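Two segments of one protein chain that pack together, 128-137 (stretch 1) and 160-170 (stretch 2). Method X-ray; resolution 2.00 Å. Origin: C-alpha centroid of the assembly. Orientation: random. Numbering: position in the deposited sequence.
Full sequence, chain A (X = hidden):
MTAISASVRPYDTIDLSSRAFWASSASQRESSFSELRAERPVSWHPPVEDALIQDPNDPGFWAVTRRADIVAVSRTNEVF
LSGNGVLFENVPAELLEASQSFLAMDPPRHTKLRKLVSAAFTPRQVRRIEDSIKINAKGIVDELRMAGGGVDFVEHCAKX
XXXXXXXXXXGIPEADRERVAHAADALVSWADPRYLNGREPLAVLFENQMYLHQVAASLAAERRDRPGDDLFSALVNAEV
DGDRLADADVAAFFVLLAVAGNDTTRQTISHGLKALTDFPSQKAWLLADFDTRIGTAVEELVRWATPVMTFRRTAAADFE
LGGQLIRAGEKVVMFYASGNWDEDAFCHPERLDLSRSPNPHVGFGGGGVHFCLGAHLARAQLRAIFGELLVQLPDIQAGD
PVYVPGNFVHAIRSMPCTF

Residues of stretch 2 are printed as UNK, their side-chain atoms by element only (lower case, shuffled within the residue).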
# COMPACT_ATOMS: atom_id res chain seq x y z
N ARG A 128 18.97 4.16 12.54
CA ARG A 128 19.85 5.32 12.43
C ARG A 128 19.07 6.60 12.20
O ARG A 128 19.52 7.68 12.60
CB ARG A 128 20.86 5.11 11.30
CG ARG A 128 21.86 3.98 11.54
CD ARG A 128 22.84 4.33 12.66
NE ARG A 128 23.66 3.19 13.04
CZ ARG A 128 24.70 3.25 13.86
NH1 ARG A 128 25.06 4.41 14.39
NH2 ARG A 128 25.39 2.15 14.15
N ILE A 129 17.91 6.51 11.56
CA ILE A 129 17.11 7.68 11.21
C ILE A 129 15.81 7.73 12.01
O ILE A 129 14.96 8.59 11.74
CB ILE A 129 16.82 7.72 9.70
CG1 ILE A 129 15.88 6.57 9.31
CG2 ILE A 129 18.11 7.65 8.91
CD1 ILE A 129 15.49 6.57 7.85
N GLU A 130 15.63 6.84 12.98
CA GLU A 130 14.39 6.81 13.74
C GLU A 130 14.19 8.08 14.56
O GLU A 130 13.05 8.50 14.79
CB GLU A 130 14.35 5.58 14.65
CG GLU A 130 13.00 5.35 15.31
CD GLU A 130 12.87 3.95 15.88
OE1 GLU A 130 13.83 3.16 15.77
OE2 GLU A 130 11.79 3.64 16.44
N ASP A 131 15.27 8.71 15.02
CA ASP A 131 15.14 9.93 15.79
C ASP A 131 14.57 11.06 14.94
O ASP A 131 13.76 11.87 15.43
CB ASP A 131 16.49 10.33 16.38
CG ASP A 131 16.82 9.57 17.65
OD1 ASP A 131 16.10 9.74 18.65
OD2 ASP A 131 17.80 8.80 17.64
N SER A 132 14.96 11.14 13.67
CA SER A 132 14.39 12.15 12.78
C SER A 132 12.91 11.89 12.52
O SER A 132 12.14 12.84 12.37
CB SER A 132 15.17 12.19 11.46
OG SER A 132 14.85 11.08 10.65
N ILE A 133 12.51 10.62 12.46
CA ILE A 133 11.09 10.30 12.35
C ILE A 133 10.35 10.70 13.62
O ILE A 133 9.24 11.25 13.57
CB ILE A 133 10.91 8.80 12.04
CG1 ILE A 133 11.53 8.47 10.68
CG2 ILE A 133 9.43 8.42 12.07
CD1 ILE A 133 11.59 6.98 10.38
N LYS A 134 10.96 10.46 14.78
CA LYS A 134 10.36 10.87 16.04
C LYS A 134 10.27 12.39 16.14
O LYS A 134 9.30 12.93 16.68
CB LYS A 134 11.15 10.30 17.22
CG LYS A 134 11.04 8.79 17.38
CD LYS A 134 11.97 8.30 18.48
CE LYS A 134 11.64 6.87 18.89
NZ LYS A 134 12.87 6.10 19.22
N ILE A 135 11.28 13.09 15.63
CA ILE A 135 11.26 14.55 15.68
C ILE A 135 10.21 15.11 14.73
O ILE A 135 9.53 16.10 15.04
CB ILE A 135 12.67 15.10 15.39
CG1 ILE A 135 13.59 14.88 16.59
CG2 ILE A 135 12.62 16.58 15.03
CD1 ILE A 135 15.06 14.76 16.24
N ASN A 136 10.04 14.48 13.57
CA ASN A 136 8.98 14.90 12.65
C ASN A 136 7.61 14.59 13.23
O ASN A 136 6.68 15.40 13.10
CB ASN A 136 9.16 14.22 11.29
CG ASN A 136 10.13 14.96 10.40
OD1 ASN A 136 10.28 16.18 10.49
ND2 ASN A 136 10.80 14.23 9.51
N ALA A 137 7.45 13.43 13.87
CA ALA A 137 6.17 13.06 14.45
C ALA A 137 5.77 14.03 15.56
O ALA A 137 4.60 14.40 15.68
CB ALA A 137 6.22 11.63 14.99
N UNK A 160 1.29 13.80 6.61
CA UNK A 160 2.47 14.62 6.84
C UNK A 160 3.70 13.78 7.15
O UNK A 160 4.78 14.01 6.59
c UNK A 160 2.20 15.62 7.97
c UNK A 160 1.67 16.96 7.49
c UNK A 160 2.39 17.47 6.26
o UNK A 160 3.63 17.62 6.30
o UNK A 160 1.71 17.72 5.24
N UNK A 161 3.58 12.81 8.05
CA UNK A 161 4.74 12.01 8.45
C UNK A 161 5.28 11.16 7.30
O UNK A 161 6.51 11.09 7.14
c UNK A 161 5.62 10.38 10.22
c UNK A 161 5.24 9.50 11.39
c UNK A 161 6.71 11.37 10.61
c UNK A 161 4.41 11.12 9.65
N UNK A 162 4.44 10.49 6.50
CA UNK A 162 5.00 9.73 5.37
C UNK A 162 5.80 10.57 4.39
O UNK A 162 6.88 10.15 3.97
c UNK A 162 3.00 10.22 6.66
c UNK A 162 3.75 9.12 4.71
c UNK A 162 2.78 8.99 5.82
N UNK A 163 5.31 11.75 4.01
CA UNK A 163 6.01 12.54 3.01
C UNK A 163 7.29 13.14 3.59
O UNK A 163 8.31 13.24 2.90
c UNK A 163 6.16 13.47 0.10
c UNK A 163 5.80 14.36 1.27
c UNK A 163 4.63 14.62 3.47
c UNK A 163 5.09 13.63 2.41
N UNK A 164 7.26 13.53 4.86
CA UNK A 164 8.48 14.04 5.50
C UNK A 164 9.53 12.95 5.61
O UNK A 164 10.71 13.18 5.31
n UNK A 164 6.64 17.75 8.31
c UNK A 164 7.43 15.95 6.83
c UNK A 164 8.15 14.61 6.88
n UNK A 164 5.66 19.49 9.45
c UNK A 164 6.62 18.59 9.34
c UNK A 164 7.66 16.73 8.11
n UNK A 164 7.57 18.53 10.26
N UNK A 165 9.13 11.75 6.03
CA UNK A 165 10.07 10.63 6.11
C UNK A 165 10.57 10.24 4.73
O UNK A 165 11.77 9.97 4.55
c UNK A 165 10.44 8.37 7.11
c UNK A 165 9.41 9.44 6.80
o UNK A 165 8.78 9.87 8.01
N UNK A 166 9.67 10.19 3.74
CA UNK A 166 10.08 9.85 2.38
C UNK A 166 11.03 10.89 1.81
O UNK A 166 12.12 10.55 1.32
c UNK A 166 9.73 7.96 -0.06
c UNK A 166 9.69 10.36 -0.80
c UNK A 166 8.99 9.29 0.03
c UNK A 166 8.83 9.72 1.49
N UNK A 167 10.65 12.17 1.88
CA UNK A 167 11.46 13.22 1.27
C UNK A 167 12.81 13.37 1.96
O UNK A 167 13.79 13.75 1.32
c UNK A 167 10.70 14.55 1.28
o UNK A 167 9.37 14.37 0.85
N UNK A 168 12.88 13.10 3.27
CA UNK A 168 14.16 13.17 3.96
C UNK A 168 15.12 12.10 3.46
O UNK A 168 16.33 12.33 3.38
o UNK A 168 13.01 14.30 7.26
c UNK A 168 13.95 13.03 5.47
c UNK A 168 13.54 14.34 6.13
o UNK A 168 13.76 15.40 5.51
N UNK A 169 14.59 10.92 3.11
CA UNK A 169 15.44 9.84 2.62
C UNK A 169 15.88 10.09 1.18
O UNK A 169 17.07 9.98 0.86
c UNK A 169 14.36 5.54 3.10
s UNK A 169 13.40 6.58 4.19
c UNK A 169 14.71 8.51 2.72
c UNK A 169 14.37 8.10 4.14
N UNK A 170 14.94 10.43 0.30
CA UNK A 170 15.27 10.61 -1.10
C UNK A 170 15.93 11.96 -1.36
O UNK A 170 16.73 12.10 -2.29
c UNK A 170 14.00 10.44 -1.96
c UNK A 170 13.26 9.18 -1.56
c UNK A 170 14.35 10.41 -3.44
O HOH W 1 13.14 11.46 8.52
O HOH W 2 10.34 11.80 9.36
O HOH W 3 11.25 16.66 7.47

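Position 160 carries three carbons in a row, the third bearing two oxygens, and stays out of reach of stretch 1: a carboxylate at the end of two methylene carbons is Glu160. Position 161 has four carbons forked at the second. Its CA-to-CB bond points sideways, yet its end comes nearer, one fork tip lying 3.8 Å from Asn136 CB. This is Leu161; its CD1 is also 4.3 Å from Ile133 CG2, and its CD2 is 4.3 Å from Ala137 CB, so one leucine touches Ile133, Asn136 and Ala137, residues on successive turns of the facing helix.

At 162, out of reach of stretch 1, three carbons close a ring onto the backbone N, which defines Pro162; it sits in the first turn, where its lack of an N-H costs no helical bond within the stretch. Position 163 has four carbons forked at the first, one arm two carbons long, and is buried but out of reach of stretch 1. That is Ile163.

Position 164 shows three carbons, a nitrogen, then a carbon carrying two more nitrogens. Its CA-to-CB bond points toward stretch 1, and its third carbon lies 3.6 Å from Asn136 OD1. The end group is a guanidinium, hence Arg164; the carbon is CD, and Asn136 OD1 sits at the edge of the guanidinium and near its plane. Back along its own helix, Arg164 NE makes a long salt bridge of 3.6 Å to Glu160 OE1.

Position 165 has one carbon carrying one oxygen and one carbon, the methyl lying 3.7 Å from Ile133 CG1. A hydroxyl beside a methyl makes Thr165. Its OG1 donates to Leu161 O at 2.7 Å, satisfying the hydroxyl within the helix, while CG2 meets the isoleucine.

Positions 166 and 167 are both buried and out of reach of stretch 1. The first, four carbons forked at the second, is Leu166, and the other, one carbon then one oxygen, is Ser167; Ser167 OG donates to Ile163 O at 2.6 Å.

Position 168 has two carbons, the second carrying two oxygens, one of them 3.2 Å from Asn136 ND2. The short carboxylate is Asp168, and Asn136 ND2 donates a hydrogen bond to its OD2 over that distance. Position 169 has two carbons, a sulfur and a terminal carbon, unbranched, its second carbon 4.2 Å from Ile129 CD1: Met169. Position 170, out of reach of stretch 1, has one carbon carrying two carbons and is Val170.

The helices run nearer antiparallel than parallel, at 144°, with axes 9.9 Å apart at closest approach. The register pairs Ile129 with Met169, Ile133 with Thr165 and Ala137 with Leu161, a four-residue repeat on each helix that sets up the apolar seam. Ile133 CA and Thr165 CA, and likewise Ala137 CA and Leu161 CA, are 6.3 Å apart. Beside this seam Asn136 supplies the polar contact, and water extends it. One water donates to Asp168 OD2 and Ser132 OG; another accepts from Asn136 ND2 and donates to Thr165 OG1. The rule is an apolar seam at helical spacing, flanked by one direct hydrogen bond and bridging waters.

Stretch 2 (160-170) ELPIRTLSDMV
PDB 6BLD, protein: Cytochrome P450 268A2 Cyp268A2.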